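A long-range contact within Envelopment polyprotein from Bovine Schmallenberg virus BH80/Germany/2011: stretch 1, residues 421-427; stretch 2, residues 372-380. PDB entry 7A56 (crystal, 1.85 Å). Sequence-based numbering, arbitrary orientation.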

# COMPACT_ATOMS: atom_id res chain seq x y z
N THR A 421 2.00 -19.76 27.74
CA THR A 421 1.14 -18.76 28.34
C THR A 421 1.11 -17.56 27.41
O THR A 421 2.16 -17.10 26.96
CB THR A 421 1.63 -18.32 29.73
OG1 THR A 421 1.85 -19.47 30.56
CG2 THR A 421 0.61 -17.42 30.39
N VAL A 422 -0.09 -17.08 27.11
CA VAL A 422 -0.25 -15.84 26.37
C VAL A 422 -0.41 -14.72 27.39
O VAL A 422 -1.26 -14.79 28.27
CB VAL A 422 -1.47 -15.90 25.44
CG1 VAL A 422 -1.71 -14.53 24.86
CG2 VAL A 422 -1.26 -16.94 24.34
N SER A 423 0.45 -13.70 27.27
CA SER A 423 0.37 -12.47 28.05
C SER A 423 -0.07 -11.32 27.16
O SER A 423 0.34 -11.24 26.00
CB SER A 423 1.73 -12.12 28.66
OG SER A 423 1.55 -11.17 29.70
N VAL A 424 -0.90 -10.42 27.71
CA VAL A 424 -1.39 -9.26 26.97
C VAL A 424 -1.50 -8.10 27.94
O VAL A 424 -1.96 -8.26 29.08
CB VAL A 424 -2.76 -9.51 26.29
CG1 VAL A 424 -3.28 -8.20 25.69
CG2 VAL A 424 -2.68 -10.63 25.21
N SER A 425 -1.09 -6.92 27.49
CA SER A 425 -1.27 -5.70 28.27
C SER A 425 -2.04 -4.71 27.42
O SER A 425 -1.85 -4.64 26.20
CB SER A 425 0.10 -5.13 28.75
OG SER A 425 0.80 -4.42 27.74
N VAL A 426 -2.92 -3.95 28.08
CA VAL A 426 -3.66 -2.86 27.45
C VAL A 426 -3.56 -1.63 28.37
O VAL A 426 -4.03 -1.68 29.51
CB VAL A 426 -5.13 -3.24 27.24
CG1 VAL A 426 -5.87 -2.09 26.56
CG2 VAL A 426 -5.22 -4.57 26.40
N CYS A 427 -2.98 -0.54 27.88
CA CYS A 427 -2.60 0.60 28.74
C CYS A 427 -1.75 -0.01 29.87
O CYS A 427 -0.82 -0.79 29.62
CB CYS A 427 -3.85 1.37 29.19
SG CYS A 427 -4.46 2.74 28.08
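Stretch 2 (372-380) GMACALKLS

Stretch 2 packs on stretch 1 as one extended strand facing another, with side chains between them. Residues 373-380 form a strand that continues later in the chain, and their phi values of -95° to -120° with psi values of 111° to 142° are those of regular β-structure. The N-to-C directions of this strand and strand 422-426 differ by 48° (signed crossing angle -48°), so the two run in broadly the same sense but are clearly skewed. Their axes come no closer than 10.4 Å, and no hydrogen bond links the stretches. The separation is therefore that of layers packed through side chains, not of neighbours sharing a backbone ladder.

Gly372 precedes the strand with phi/psi of 57°/-132°; a positive phi by itself favours glycine, and this residue makes no contact with stretch 1. Met373 opens the contact. Its CA lies 9.1 Å from the CA of Val422, its CA-to-CB bond points toward stretch 1, and its chi angles are t, p, p. Met373 CG approaches Val422 CG2 at 4.2 Å, an ordinary apolar distance. Ala374 is out of reach, as the alternation of a β-strand predicts.

Cys375 again points toward stretch 1, with chi1 in the m well. Its SG, covalently bonded to a group elsewhere in the structure, lies 4.2 Å from CG1 of Val422. Val422 thus touches two successive inward-facing residues of stretch 2, one through each methyl in the closest pairs. Ala376, the next residue, is exposed and out of reach.

Leu377 occupies the middle of the contact, its CA 9.5 Å from the CA of Val424. With chi1 m and chi2 p, it brings CD2 to 4.1 Å from Val424 CG1 and 4.2 Å from Val426 CG2, so a single methyl meets two valines. It has the largest covered area in stretch 2, 38 Å². Lys378 returns to the alternate phase and makes no contact.

Leu379 completes the row. Its CA is 8.9 Å from the CA of Val426, the shortest of the three register distances, and its m, t conformation sets CD1 4.0 Å from Val426 CG1. Ser380 is out of reach, and its OG is hydrogen-bonded elsewhere in the structure.

The pairings advance together along both sequences, consistent with the shared sense of direction. All three valines have chi1 in the t well, and the contact, burying 231 Å² in total, consists of apolar side-chain packing.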

# COMPACT_ATOMS: atom_id res chain seq x y z
N GLY A 372 -4.51 -17.79 13.62
CA GLY A 372 -3.46 -17.63 14.61
C GLY A 372 -3.98 -18.06 15.96
O GLY A 372 -4.62 -19.10 16.10
N MET A 373 -3.74 -17.21 16.94
CA MET A 373 -4.20 -17.40 18.30
C MET A 373 -5.26 -16.32 18.54
O MET A 373 -4.93 -15.14 18.55
CB MET A 373 -3.01 -17.29 19.24
CG MET A 373 -3.32 -17.43 20.70
SD MET A 373 -4.06 -19.00 21.09
CE MET A 373 -2.71 -20.18 20.85
N ALA A 374 -6.52 -16.71 18.67
CA ALA A 374 -7.60 -15.72 18.82
C ALA A 374 -7.87 -15.51 20.30
O ALA A 374 -8.06 -16.49 21.04
CB ALA A 374 -8.86 -16.20 18.09
N CYS A 375 -7.88 -14.25 20.75
CA CYS A 375 -8.15 -13.95 22.15
C CYS A 375 -9.39 -13.07 22.28
O CYS A 375 -9.49 -12.04 21.60
CB CYS A 375 -6.96 -13.25 22.83
SG CYS A 375 -5.44 -14.27 22.95
N ALA A 376 -10.32 -13.48 23.14
CA ALA A 376 -11.40 -12.63 23.63
C ALA A 376 -11.00 -12.01 24.96
O ALA A 376 -10.66 -12.72 25.92
CB ALA A 376 -12.70 -13.43 23.78
N LEU A 377 -11.07 -10.70 25.04
CA LEU A 377 -10.82 -9.95 26.26
C LEU A 377 -12.12 -9.32 26.74
O LEU A 377 -12.90 -8.76 25.94
CB LEU A 377 -9.77 -8.86 26.01
CG LEU A 377 -8.30 -9.31 25.92
CD1 LEU A 377 -8.01 -10.09 24.65
CD2 LEU A 377 -7.37 -8.11 25.97
N LYS A 378 -12.33 -9.35 28.06
CA LYS A 378 -13.28 -8.44 28.70
C LYS A 378 -12.49 -7.36 29.45
O LYS A 378 -11.72 -7.67 30.37
CB LYS A 378 -14.21 -9.20 29.65
CG LYS A 378 -15.19 -10.13 28.93
CD LYS A 378 -16.56 -10.07 29.59
CE LYS A 378 -17.49 -11.13 29.03
NZ LYS A 378 -17.39 -12.45 29.74
N LEU A 379 -12.73 -6.10 29.06
CA LEU A 379 -12.03 -4.91 29.55
C LEU A 379 -12.98 -4.00 30.30
O LEU A 379 -14.12 -3.81 29.87
CB LEU A 379 -11.43 -4.06 28.43
CG LEU A 379 -10.29 -4.65 27.62
CD1 LEU A 379 -9.55 -3.54 26.94
CD2 LEU A 379 -9.39 -5.46 28.53
N SER A 380 -12.48 -3.41 31.39
CA SER A 380 -13.12 -2.28 32.07
C SER A 380 -12.26 -1.04 31.89
O SER A 380 -11.03 -1.12 31.86
CB SER A 380 -13.32 -2.56 33.56
OG SER A 380 -14.42 -3.42 33.76